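Local coordinates for sialidase domain-containing protein (PDB 5HX0), which is of unknown function but adopts the six-bladed beta-propeller fold of sialidases, with Asp-box (BNR) repeats at hairpin turns, at residues 206-211 with 264-269; 217-222 with 239-244; 273-278 with 291-296. All blocks are in the same frame, centred on the assembly; numbering follows the deposited sequence.

Contact 1 of 3, residues 206-211 with 264-269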
ATOM      1  N   ALA A 206      10.710  -4.162 -18.869  1.00 15.26           N
ATOM      2  CA  ALA A 206       9.923  -5.301 -19.341  1.00 15.76           C
ATOM      3  C   ALA A 206       9.084  -5.915 -18.205  1.00 16.17           C
ATOM      4  O   ALA A 206       9.324  -5.691 -17.022  1.00 14.91           O
ATOM      5  CB  ALA A 206      10.845  -6.362 -19.949  1.00 12.68           C
ATOM      6  N   TYR A 207       8.116  -6.751 -18.587  1.00 12.44           N
ATOM      7  CA  TYR A 207       7.064  -7.208 -17.671  1.00 14.46           C
ATOM      8  C   TYR A 207       6.324  -8.347 -18.363  1.00 13.85           C
ATOM      9  O   TYR A 207       6.389  -8.490 -19.587  1.00 14.33           O
ATOM     10  CB  TYR A 207       6.065  -6.075 -17.341  1.00  9.99           C
ATOM     11  CG  TYR A 207       5.289  -5.715 -18.590  1.00 13.34           C
ATOM     12  CD1 TYR A 207       5.842  -4.863 -19.531  1.00 13.65           C
ATOM     13  CD2 TYR A 207       4.045  -6.318 -18.883  1.00 12.32           C
ATOM     14  CE1 TYR A 207       5.187  -4.579 -20.715  1.00 17.52           C
ATOM     15  CE2 TYR A 207       3.386  -6.045 -20.064  1.00 14.87           C
ATOM     16  CZ  TYR A 207       3.965  -5.175 -20.985  1.00 15.35           C
ATOM     17  OH  TYR A 207       3.342  -4.894 -22.185  1.00 15.51           O
ATOM     18  N   ASN A 208       5.582  -9.128 -17.582  1.00 12.99           N
ATOM     19  CA  ASN A 208       4.533  -9.958 -18.172  1.00 11.34           C
ATOM     20  C   ASN A 208       3.661 -10.527 -17.062  1.00 15.39           C
ATOM     21  O   ASN A 208       3.980 -10.424 -15.873  1.00 16.05           O
ATOM     22  CB  ASN A 208       5.085 -11.109 -19.026  1.00  8.30           C
ATOM     23  CG  ASN A 208       4.195 -11.398 -20.226  1.00 15.55           C
ATOM     24  OD1 ASN A 208       3.071 -10.890 -20.299  1.00 14.46           O
ATOM     25  ND2 ASN A 208       4.685 -12.216 -21.156  1.00 10.92           N
ATOM     26  N   ARG A 209       2.555 -11.145 -17.471  1.00 12.77           N
ATOM     27  CA  ARG A 209       1.905 -12.152 -16.647  1.00 14.73           C
ATOM     28  C   ARG A 209       2.260 -13.512 -17.232  1.00 19.75           C
ATOM     29  O   ARG A 209       2.078 -13.737 -18.433  1.00 13.92           O
ATOM     30  CB  ARG A 209       0.378 -11.979 -16.583  1.00 12.57           C
ATOM     31  CG  ARG A 209      -0.319 -12.975 -15.600  1.00 12.29           C
ATOM     32  CD  ARG A 209      -0.535 -14.388 -16.222  1.00 13.26           C
ATOM     33  NE  ARG A 209      -1.234 -15.295 -15.312  1.00 12.91           N
ATOM     34  CZ  ARG A 209      -1.432 -16.592 -15.539  1.00 13.10           C
ATOM     35  NH1 ARG A 209      -2.122 -17.312 -14.650  1.00  9.56           N
ATOM     36  NH2 ARG A 209      -0.931 -17.184 -16.633  1.00 12.28           N
ATOM     37  N   GLY A 210       2.732 -14.412 -16.382  1.00 13.95           N
ATOM     38  CA  GLY A 210       3.090 -15.757 -16.807  1.00 15.48           C
ATOM     39  C   GLY A 210       4.170 -16.318 -15.909  1.00 17.07           C
ATOM     40  O   GLY A 210       4.807 -15.601 -15.140  1.00 14.08           O
ATOM     41  N   ALA A 211       4.363 -17.633 -16.011  1.00 12.86           N
ATOM     42  CA  ALA A 211       5.357 -18.308 -15.191  1.00 13.00           C
ATOM     43  C   ALA A 211       6.753 -18.163 -15.787  1.00 17.02           C
ATOM     44  O   ALA A 211       6.951 -18.329 -17.003  1.00 14.64           O
ATOM     45  CB  ALA A 211       5.016 -19.793 -15.034  1.00 12.00           C
ATOM     46  N   ASN A 264       1.194 -11.570 -26.027  1.00 13.68           N
ATOM     47  CA  ASN A 264       1.406 -10.835 -24.782  1.00 12.36           C
ATOM     48  C   ASN A 264       1.689 -11.798 -23.634  1.00 14.17           C
ATOM     49  O   ASN A 264       2.851 -12.164 -23.415  1.00 16.67           O
ATOM     50  CB  ASN A 264       0.224  -9.874 -24.482  1.00 17.56           C
ATOM     51  CG  ASN A 264      -1.163 -10.485 -24.759  1.00 19.00           C
ATOM     52  OD1 ASN A 264      -1.549 -11.476 -24.140  1.00 17.30           O
ATOM     53  ND2 ASN A 264      -1.933  -9.852 -25.640  1.00 14.94           N
ATOM     54  N   GLU A 265       0.666 -12.245 -22.910  1.00 11.35           N
ATOM     55  CA  GLU A 265       0.917 -13.054 -21.708  1.00 10.72           C
ATOM     56  C   GLU A 265       1.477 -14.428 -22.079  1.00 14.56           C
ATOM     57  O   GLU A 265       0.948 -15.106 -22.962  1.00 17.98           O
ATOM     58  CB  GLU A 265      -0.381 -13.189 -20.912  1.00 12.05           C
ATOM     59  CG  GLU A 265      -0.799 -11.853 -20.409  1.00 12.33           C
ATOM     60  CD  GLU A 265      -2.156 -11.854 -19.759  1.00 20.17           C
ATOM     61  OE1 GLU A 265      -2.945 -12.806 -19.959  1.00 16.97           O
ATOM     62  OE2 GLU A 265      -2.441 -10.880 -19.048  1.00 16.76           O
ATOM     63  N   ALA A 266       2.560 -14.833 -21.418  1.00 13.91           N
ATOM     64  CA  ALA A 266       3.285 -16.035 -21.818  1.00 12.53           C
ATOM     65  C   ALA A 266       3.846 -16.724 -20.590  1.00 17.81           C
ATOM     66  O   ALA A 266       4.431 -16.062 -19.727  1.00 13.43           O
ATOM     67  CB  ALA A 266       4.430 -15.681 -22.777  1.00 13.41           C
ATOM     68  N   SER A 267       3.676 -18.043 -20.514  1.00 14.93           N
ATOM     69  CA  SER A 267       4.371 -18.869 -19.528  1.00 15.98           C
ATOM     70  C   SER A 267       5.447 -19.683 -20.229  1.00 19.58           C
ATOM     71  O   SER A 267       5.226 -20.187 -21.332  1.00 15.66           O
ATOM     72  CB  SER A 267       3.398 -19.803 -18.802  1.00 11.94           C
ATOM     73  OG  SER A 267       2.652 -19.091 -17.812  1.00 13.98           O
ATOM     74  N   VAL A 268       6.603 -19.826 -19.594  1.00 15.82           N
ATOM     75  CA  VAL A 268       7.726 -20.506 -20.222  1.00 14.49           C
ATOM     76  C   VAL A 268       7.998 -21.794 -19.459  1.00 15.03           C
ATOM     77  O   VAL A 268       7.646 -21.926 -18.279  1.00 15.73           O
ATOM     78  CB  VAL A 268       8.977 -19.599 -20.306  1.00 14.93           C
ATOM     79  CG1 VAL A 268       9.623 -19.367 -18.911  1.00 10.49           C
ATOM     80  CG2 VAL A 268       9.983 -20.157 -21.340  1.00 17.31           C
ATOM     81  N   TYR A 269       8.606 -22.760 -20.148  1.00 14.45           N
ATOM     82  CA  TYR A 269       8.810 -24.093 -19.595  1.00 15.04           C
ATOM     83  C   TYR A 269      10.042 -24.721 -20.247  1.00 15.55           C
ATOM     84  O   TYR A 269      10.302 -24.501 -21.431  1.00 20.45           O
ATOM     85  CB  TYR A 269       7.539 -24.944 -19.829  1.00 13.74           C
ATOM     86  CG  TYR A 269       7.627 -26.339 -19.265  1.00 19.34           C
ATOM     87  CD1 TYR A 269       7.477 -26.555 -17.904  1.00 15.82           C
ATOM     88  CD2 TYR A 269       7.857 -27.437 -20.096  1.00 16.70           C
ATOM     89  CE1 TYR A 269       7.577 -27.834 -17.366  1.00 23.52           C
ATOM     90  CE2 TYR A 269       7.948 -28.736 -19.569  1.00 13.64           C
ATOM     91  CZ  TYR A 269       7.813 -28.912 -18.190  1.00 19.05           C
ATOM     92  OH  TYR A 269       7.908 -30.157 -17.609  1.00 19.48           O
TER
HETATM   93  O   HOH W   1       7.491 -16.299 -18.868  1.00 16.14           O
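S267 turns OG beside its own backbone N (chi1 -77°), where the hydroxyl meets the N-H of A211. N208 already points at the strand; chi1 of -145°, off the usual staggered positions, places CG so that its amide lies by N264 O. The A211 N to S267 OG bond is 2.9 Å long and almost straight, at 175°. N208 ND2 donates to N264 O over 2.9 Å, with the acceptor in the amide plane, and also bonds V223 O. Two backbone bonds complete the join. V268 N to A211 O (3.0 Å) is nearly straight; A266 N to R209 O (3.2 Å) is longer and more bent. Between them lies G210, whose CA approaches A266 O to 3.2 Å in a CH...O contact. With no side chain, G210 lets the two backbones come this close. E265 CB rests against R209 O at 3.5 Å, while R209 NH1 bonds P369 O. S267 OG also bonds M314 O, linking loop 206-211 to strand 314-318, and the E265 carboxylate is held by a salt bridge to R281 and by the Y368 hydroxyl. This Glu-Tyr pair resembles that of sialidase active sites, but the likeness is an inference and no catalytic role is established. An acetate about 4 Å from the E265 side chain is probably from the crystallisation liquor, though such ions often mark pockets. Near the middle of the propeller, loop 206-211 runs beside edge strand 262-270, whose other edge pairs with strand 276-283, and A266 and V268 pack on V223 of strand 220-229 in the preceding blade.

Contact 2 of 3, residues 217-222 with 239-244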
ATOM      1  N   ASN A 217      20.171 -25.896 -15.383  1.00 23.90           N
ATOM      2  CA  ASN A 217      21.466 -25.344 -15.019  1.00 26.98           C
ATOM      3  C   ASN A 217      21.364 -24.165 -14.059  1.00 27.58           C
ATOM      4  O   ASN A 217      22.373 -23.510 -13.799  1.00 28.59           O
ATOM      5  CB  ASN A 217      22.244 -24.930 -16.273  1.00 40.34           C
ATOM      6  CG  ASN A 217      21.512 -23.897 -17.103  1.00 48.72           C
ATOM      7  OD1 ASN A 217      20.509 -23.334 -16.670  1.00 38.27           O
ATOM      8  ND2 ASN A 217      22.014 -23.645 -18.312  1.00 48.34           N
ATOM      9  N   GLY A 218      20.173 -23.883 -13.528  1.00 19.58           N
ATOM     10  CA  GLY A 218      19.992 -22.792 -12.585  1.00 24.36           C
ATOM     11  C   GLY A 218      19.704 -21.440 -13.215  1.00 20.73           C
ATOM     12  O   GLY A 218      19.410 -20.479 -12.490  1.00 24.68           O
ATOM     13  N   ARG A 219      19.793 -21.335 -14.532  1.00 17.78           N
ATOM     14  CA  ARG A 219      19.422 -20.109 -15.221  1.00 21.79           C
ATOM     15  C   ARG A 219      17.899 -19.930 -15.177  1.00 17.81           C
ATOM     16  O   ARG A 219      17.149 -20.906 -15.207  1.00 25.62           O
ATOM     17  CB  ARG A 219      19.967 -20.200 -16.641  1.00 28.33           C
ATOM     18  CG  ARG A 219      19.229 -19.531 -17.726  1.00 45.31           C
ATOM     19  CD  ARG A 219      20.027 -19.746 -19.031  1.00 59.09           C
ATOM     20  NE  ARG A 219      21.354 -19.122 -18.997  1.00 59.83           N
ATOM     21  CZ  ARG A 219      22.086 -18.851 -20.079  1.00 52.90           C
ATOM     22  NH1 ARG A 219      21.624 -19.146 -21.287  1.00 38.75           N
ATOM     23  NH2 ARG A 219      23.275 -18.278 -19.952  1.00 56.07           N
ATOM     24  N   ILE A 220      17.434 -18.683 -15.056  1.00 15.34           N
ATOM     25  CA  ILE A 220      15.994 -18.402 -14.991  1.00 13.12           C
ATOM     26  C   ILE A 220      15.530 -17.861 -16.334  1.00 16.60           C
ATOM     27  O   ILE A 220      16.081 -16.873 -16.834  1.00 19.30           O
ATOM     28  CB  ILE A 220      15.646 -17.402 -13.879  1.00 16.18           C
ATOM     29  CG1 ILE A 220      16.230 -17.857 -12.543  1.00 19.02           C
ATOM     30  CG2 ILE A 220      14.099 -17.274 -13.775  1.00 12.74           C
ATOM     31  CD1 ILE A 220      15.977 -16.874 -11.458  1.00 31.10           C
ATOM     32  N   LEU A 221      14.489 -18.477 -16.881  1.00 15.86           N
ATOM     33  CA  LEU A 221      13.879 -18.105 -18.150  1.00 14.54           C
ATOM     34  C   LEU A 221      12.637 -17.269 -17.886  1.00 14.94           C
ATOM     35  O   LEU A 221      11.843 -17.598 -17.008  1.00 11.23           O
ATOM     36  CB  LEU A 221      13.480 -19.362 -18.929  1.00 12.11           C
ATOM     37  CG  LEU A 221      14.595 -20.381 -19.080  1.00 18.74           C
ATOM     38  CD1 LEU A 221      14.047 -21.667 -19.666  1.00 20.21           C
ATOM     39  CD2 LEU A 221      15.667 -19.793 -19.972  1.00 18.84           C
ATOM     40  N   TRP A 222      12.452 -16.208 -18.665  1.00 13.32           N
ATOM     41  CA  TRP A 222      11.297 -15.330 -18.485  1.00 14.21           C
ATOM     42  C   TRP A 222      10.898 -14.807 -19.854  1.00 14.78           C
ATOM     43  O   TRP A 222      11.687 -14.104 -20.497  1.00 18.24           O
ATOM     44  CB  TRP A 222      11.637 -14.166 -17.550  1.00 12.32           C
ATOM     45  CG  TRP A 222      10.462 -13.330 -17.135  1.00 16.29           C
ATOM     46  CD1 TRP A 222       9.136 -13.648 -17.232  1.00 16.47           C
ATOM     47  CD2 TRP A 222      10.525 -12.017 -16.560  1.00 13.76           C
ATOM     48  NE1 TRP A 222       8.362 -12.611 -16.745  1.00 12.39           N
ATOM     49  CE2 TRP A 222       9.196 -11.602 -16.322  1.00 13.60           C
ATOM     50  CE3 TRP A 222      11.584 -11.160 -16.215  1.00 15.07           C
ATOM     51  CZ2 TRP A 222       8.892 -10.368 -15.754  1.00 15.78           C
ATOM     52  CZ3 TRP A 222      11.288  -9.938 -15.654  1.00 14.61           C
ATOM     53  CH2 TRP A 222       9.951  -9.545 -15.429  1.00 20.40           C
ATOM     54  N   LEU A 239      12.493 -13.564 -24.970  1.00 16.25           N
ATOM     55  CA  LEU A 239      13.024 -14.333 -23.851  1.00 16.59           C
ATOM     56  C   LEU A 239      14.118 -13.545 -23.134  1.00 18.76           C
ATOM     57  O   LEU A 239      15.114 -13.148 -23.753  1.00 24.04           O
ATOM     58  CB  LEU A 239      13.577 -15.671 -24.333  1.00 15.11           C
ATOM     59  CG  LEU A 239      14.220 -16.570 -23.268  1.00 17.94           C
ATOM     60  CD1 LEU A 239      13.197 -17.013 -22.235  1.00 13.50           C
ATOM     61  CD2 LEU A 239      14.880 -17.773 -23.923  1.00 21.17           C
ATOM     62  N   LEU A 240      13.939 -13.336 -21.835  1.00 14.72           N
ATOM     63  CA  LEU A 240      15.003 -12.867 -20.965  1.00 17.98           C
ATOM     64  C   LEU A 240      15.558 -14.034 -20.160  1.00 20.83           C
ATOM     65  O   LEU A 240      14.862 -15.010 -19.866  1.00 15.09           O
ATOM     66  CB  LEU A 240      14.525 -11.787 -19.995  1.00 16.81           C
ATOM     67  CG  LEU A 240      13.765 -10.587 -20.556  1.00 20.33           C
ATOM     68  CD1 LEU A 240      13.508  -9.583 -19.457  1.00 13.08           C
ATOM     69  CD2 LEU A 240      14.529  -9.956 -21.698  1.00 23.92           C
ATOM     70  N   ILE A 241      16.819 -13.913 -19.786  1.00 19.00           N
ATOM     71  CA  ILE A 241      17.505 -14.940 -19.025  1.00 16.80           C
ATOM     72  C   ILE A 241      18.259 -14.271 -17.885  1.00 21.16           C
ATOM     73  O   ILE A 241      18.903 -13.235 -18.085  1.00 20.43           O
ATOM     74  CB  ILE A 241      18.460 -15.730 -19.938  1.00 23.60           C
ATOM     75  CG1 ILE A 241      17.670 -16.570 -20.954  1.00 20.09           C
ATOM     76  CG2 ILE A 241      19.423 -16.502 -19.112  1.00 28.34           C
ATOM     77  CD1 ILE A 241      18.539 -17.419 -21.858  1.00 28.75           C
ATOM     78  N   SER A 242      18.178 -14.856 -16.689  1.00 17.37           N
ATOM     79  CA  SER A 242      18.934 -14.380 -15.543  1.00 14.69           C
ATOM     80  C   SER A 242      19.913 -15.459 -15.099  1.00 20.03           C
ATOM     81  O   SER A 242      19.505 -16.592 -14.840  1.00 18.81           O
ATOM     82  CB  SER A 242      18.025 -14.006 -14.373  1.00 17.70           C
ATOM     83  OG  SER A 242      18.844 -13.618 -13.266  1.00 18.20           O
ATOM     84  N   ASP A 243      21.195 -15.097 -14.979  1.00 16.87           N
ATOM     85  CA  ASP A 243      22.201 -15.998 -14.434  1.00 21.14           C
ATOM     86  C   ASP A 243      22.564 -15.672 -12.994  1.00 22.46           C
ATOM     87  O   ASP A 243      23.540 -16.223 -12.476  1.00 22.46           O
ATOM     88  CB  ASP A 243      23.470 -15.979 -15.294  1.00 33.13           C
ATOM     89  CG  ASP A 243      23.261 -16.633 -16.641  1.00 43.46           C
ATOM     90  OD1 ASP A 243      22.926 -17.840 -16.670  1.00 47.86           O
ATOM     91  OD2 ASP A 243      23.422 -15.939 -17.664  1.00 47.77           O
ATOM     92  N   ASP A 244      21.821 -14.787 -12.341  1.00 15.11           N
ATOM     93  CA  ASP A 244      22.125 -14.461 -10.952  1.00 22.45           C
ATOM     94  C   ASP A 244      20.881 -14.544 -10.088  1.00 18.73           C
ATOM     95  O   ASP A 244      20.705 -13.763  -9.145  1.00 20.71           O
ATOM     96  CB  ASP A 244      22.787 -13.085 -10.829  1.00 19.67           C
ATOM     97  CG  ASP A 244      22.041 -12.004 -11.569  1.00 27.74           C
ATOM     98  OD1 ASP A 244      20.842 -12.200 -11.880  1.00 19.98           O
ATOM     99  OD2 ASP A 244      22.661 -10.946 -11.842  1.00 22.35           O
TER
HETATM  100  O   HOH W   2      20.054 -17.798 -12.133  1.00 21.61           O
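I220 and S242 form a hydrogen-bonded antiparallel pair, as do W222 and L240. I220 N reaches S242 O at 3.0 Å and S242 N returns to I220 O at 2.9 Å. L240 N to W222 O is shorter, at 2.7 Å. L221 and I241 make the non-hydrogen-bonded pair between them. Water 2 donates to G218 O and S242 O, bridging the two segments just beyond the last pair. These strands, 220-229 and 234-242, form a beta hairpin in one propeller blade. S242 opens an Asp-box, S-x-D-x-G-x-T-W: its OG bonds T248 O and G246 N, D244 bonds T248, and W249 packs on I220 and S242. Charged groups meet at the open end of the hairpin, where strand 220-229 begins and strand 234-242 ends. R219 NE bonds D243 OD1 at 3.1 Å, in the guanidinium plane and on the syn side of the carboxylate; weaker bonds run from NH2 to both oxygens. The two planes are 50° apart. In R219, chi3 of -63° turns NE off the extended line. I241 CG2 lies 3.3 Å from R219 NE, over one face of the guanidinium. Apolar contacts follow on both sheet faces. L221 CD2 touches I241 CG1 at 3.9 Å, and W222 CE3 touches L240 CD1 at 4.1 Å on the face shared with I220.

Contact 3 of 3, residues 273-278 with 291-296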
ATOM      1  N   LYS A 273      14.267 -32.945 -21.989  1.00 23.62           N
ATOM      2  CA  LYS A 273      15.342 -32.968 -22.977  1.00 28.75           C
ATOM      3  C   LYS A 273      15.959 -31.595 -23.229  1.00 31.94           C
ATOM      4  O   LYS A 273      16.926 -31.501 -23.998  1.00 30.38           O
ATOM      5  CB  LYS A 273      14.837 -33.574 -24.286  1.00 28.12           C
ATOM      6  CG  LYS A 273      14.561 -35.070 -24.174  1.00 32.81           C
ATOM      7  CD  LYS A 273      14.053 -35.645 -25.488  1.00 38.25           C
ATOM      8  CE  LYS A 273      13.817 -37.138 -25.371  1.00 50.01           C
ATOM      9  NZ  LYS A 273      13.054 -37.657 -26.544  1.00 60.53           N
ATOM     10  N   GLY A 274      15.453 -30.542 -22.596  1.00 27.65           N
ATOM     11  CA  GLY A 274      16.087 -29.240 -22.656  1.00 24.35           C
ATOM     12  C   GLY A 274      15.512 -28.275 -23.667  1.00 25.37           C
ATOM     13  O   GLY A 274      16.103 -27.205 -23.884  1.00 21.59           O
ATOM     14  N   ASP A 275      14.399 -28.620 -24.311  1.00 19.96           N
ATOM     15  CA  ASP A 275      13.686 -27.651 -25.128  1.00 19.98           C
ATOM     16  C   ASP A 275      13.097 -26.572 -24.229  1.00 24.58           C
ATOM     17  O   ASP A 275      12.673 -26.846 -23.099  1.00 23.66           O
ATOM     18  CB  ASP A 275      12.559 -28.325 -25.918  1.00 21.43           C
ATOM     19  CG  ASP A 275      13.064 -29.116 -27.109  1.00 29.84           C
ATOM     20  OD1 ASP A 275      14.305 -29.236 -27.277  1.00 29.27           O
ATOM     21  OD2 ASP A 275      12.207 -29.618 -27.871  1.00 21.89           O
ATOM     22  N   VAL A 276      13.091 -25.342 -24.729  1.00 21.67           N
ATOM     23  CA  VAL A 276      12.417 -24.213 -24.093  1.00 19.70           C
ATOM     24  C   VAL A 276      11.118 -23.967 -24.855  1.00 22.59           C
ATOM     25  O   VAL A 276      11.139 -23.702 -26.064  1.00 24.92           O
ATOM     26  CB  VAL A 276      13.300 -22.955 -24.110  1.00 23.37           C
ATOM     27  CG1 VAL A 276      12.536 -21.758 -23.537  1.00 24.13           C
ATOM     28  CG2 VAL A 276      14.622 -23.202 -23.362  1.00 17.59           C
ATOM     29  N   VAL A 277       9.990 -24.034 -24.155  1.00 18.94           N
ATOM     30  CA  VAL A 277       8.670 -23.883 -24.755  1.00 15.73           C
ATOM     31  C   VAL A 277       7.958 -22.702 -24.107  1.00 21.21           C
ATOM     32  O   VAL A 277       7.997 -22.548 -22.881  1.00 18.98           O
ATOM     33  CB  VAL A 277       7.854 -25.184 -24.580  1.00 20.56           C
ATOM     34  CG1 VAL A 277       6.425 -24.944 -24.884  1.00 29.12           C
ATOM     35  CG2 VAL A 277       8.425 -26.278 -25.501  1.00 22.78           C
ATOM     36  N   ALA A 278       7.313 -21.869 -24.925  1.00 17.70           N
ATOM     37  CA  ALA A 278       6.510 -20.750 -24.432  1.00 19.25           C
ATOM     38  C   ALA A 278       5.062 -20.909 -24.878  1.00 14.52           C
ATOM     39  O   ALA A 278       4.798 -21.142 -26.061  1.00 16.03           O
ATOM     40  CB  ALA A 278       7.069 -19.407 -24.929  1.00 13.77           C
ATOM     41  N   ILE A 291       2.035 -21.555 -29.355  1.00 12.76           N
ATOM     42  CA  ILE A 291       3.236 -22.108 -28.736  1.00 17.36           C
ATOM     43  C   ILE A 291       4.431 -21.733 -29.600  1.00 18.40           C
ATOM     44  O   ILE A 291       4.322 -21.646 -30.829  1.00 21.26           O
ATOM     45  CB  ILE A 291       3.112 -23.643 -28.560  1.00 17.80           C
ATOM     46  CG1 ILE A 291       4.265 -24.211 -27.736  1.00 21.06           C
ATOM     47  CG2 ILE A 291       2.997 -24.342 -29.938  1.00 22.51           C
ATOM     48  CD1 ILE A 291       4.108 -25.696 -27.371  1.00 17.05           C
ATOM     49  N   ALA A 292       5.561 -21.464 -28.958  1.00 16.85           N
ATOM     50  CA  ALA A 292       6.823 -21.291 -29.660  1.00 25.74           C
ATOM     51  C   ALA A 292       7.889 -22.091 -28.926  1.00 22.48           C
ATOM     52  O   ALA A 292       7.859 -22.202 -27.695  1.00 18.39           O
ATOM     53  CB  ALA A 292       7.216 -19.804 -29.762  1.00 18.33           C
ATOM     54  N   ARG A 293       8.836 -22.650 -29.687  1.00 21.68           N
ATOM     55  CA  ARG A 293       9.814 -23.583 -29.147  1.00 20.29           C
ATOM     56  C   ARG A 293      11.241 -23.189 -29.538  1.00 24.80           C
ATOM     57  O   ARG A 293      11.484 -22.685 -30.641  1.00 20.81           O
ATOM     58  CB  ARG A 293       9.509 -25.025 -29.630  1.00 22.39           C
ATOM     59  CG  ARG A 293      10.481 -26.077 -29.106  1.00 18.69           C
ATOM     60  CD  ARG A 293      10.078 -27.482 -29.606  1.00 20.59           C
ATOM     61  NE  ARG A 293       8.723 -27.836 -29.178  1.00 19.70           N
ATOM     62  CZ  ARG A 293       8.440 -28.646 -28.161  1.00 24.00           C
ATOM     63  NH1 ARG A 293       9.417 -29.209 -27.462  1.00 21.89           N
ATOM     64  NH2 ARG A 293       7.173 -28.910 -27.850  1.00 18.39           N
ATOM     65  N   SER A 294      12.182 -23.416 -28.617  1.00 21.35           N
ATOM     66  CA  SER A 294      13.614 -23.285 -28.878  1.00 28.64           C
ATOM     67  C   SER A 294      14.298 -24.613 -28.592  1.00 32.19           C
ATOM     68  O   SER A 294      14.101 -25.202 -27.520  1.00 26.16           O
ATOM     69  CB  SER A 294      14.250 -22.191 -28.016  1.00 22.25           C
ATOM     70  OG  SER A 294      15.669 -22.225 -28.126  1.00 23.03           O
ATOM     71  N   VAL A 295      15.122 -25.071 -29.533  1.00 26.24           N
ATOM     72  CA  VAL A 295      15.900 -26.286 -29.328  1.00 27.31           C
ATOM     73  C   VAL A 295      17.369 -26.004 -29.060  1.00 31.31           C
ATOM     74  O   VAL A 295      18.154 -26.955 -28.947  1.00 42.57           O
ATOM     75  CB  VAL A 295      15.756 -27.257 -30.515  1.00 24.80           C
ATOM     76  CG1 VAL A 295      14.292 -27.654 -30.721  1.00 21.93           C
ATOM     77  CG2 VAL A 295      16.353 -26.641 -31.775  1.00 31.86           C
ATOM     78  N   ASP A 296      17.775 -24.741 -28.958  1.00 31.64           N
ATOM     79  CA  ASP A 296      19.175 -24.396 -28.742  1.00 36.03           C
ATOM     80  C   ASP A 296      19.351 -23.600 -27.454  1.00 35.59           C
ATOM     81  O   ASP A 296      20.186 -22.692 -27.364  1.00 32.68           O
ATOM     82  CB  ASP A 296      19.744 -23.635 -29.938  1.00 38.29           C
ATOM     83  CG  ASP A 296      18.951 -22.389 -30.273  1.00 36.14           C
ATOM     84  OD1 ASP A 296      18.162 -21.916 -29.418  1.00 31.66           O
ATOM     85  OD2 ASP A 296      19.122 -21.877 -31.397  1.00 34.01           O
TER
HETATM   86  O   HOH W   3      16.434 -25.587 -25.948  1.00 32.72           O
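An Asp-box, S-x-D-x-G-x-T-F, starts at S294, at the open end of the beta hairpin of strands 276-283 and 288-294. Backbone bonds run both ways between S294 and V276, with S294 N to V276 O at 2.8 Å. A278 and A292 are joined likewise, with A278 N to A292 O also at 2.8 Å. Between these two pairs, V277 faces R293 in a non-hydrogen-bonded pair. S294 OG, anti to the backbone N (chi1 171°), bonds G298 N and T300 O inside the box, where D296 OD2 bonds T300 OG1. At the same open end, R293 NH1 makes a salt bridge with D275 OD2 at 2.8 Å. The carboxylate uses its anti lone pair, and the oxygen lies near the guanidinium plane. The carboxylate and guanidinium planes are 72° apart. In R293, chi3 of -59° turns NE off the extended line. V277 CG2 lies over the centre of one guanidinium face, 3.6 Å from R293 CZ, and R293 NH2 is held by E345 O. V277 CG1 and I291 CD1 are tightly packed at 3.5 Å. Water 3 donates to G274 O and S294 O. The hairpin occupies the middle of its blade: V277 bonds Y269 of strand 262-270 on one side, I291 bonds E305 of strand 305-307 on the other, and A278 and A292 pack on V255 of strand 250-256 in the preceding blade.

Overall arrangement
The three contacts belong to two consecutive propeller blades, within the BNR repeat-like region. Contact 2 lies in the sheet from strand 213-214 to strand 250-256, contact 3 in that from strand 262-270 to strand 305-307. Each includes the Asp-box serine that ends the third strand of its blade. Along the chain, contact 2 falls between the two segments of contact 1, and contact 3 follows. Centres are about 13 Å (1 and 2), 15 Å (1 and 3) and 14 Å (2 and 3) apart. Contact 1, about 6 Å from the chain centre, thus joins two adjacent blades near the middle of the propeller, while the Asp-box hairpins lie farther out, at about 17 and 19 Å.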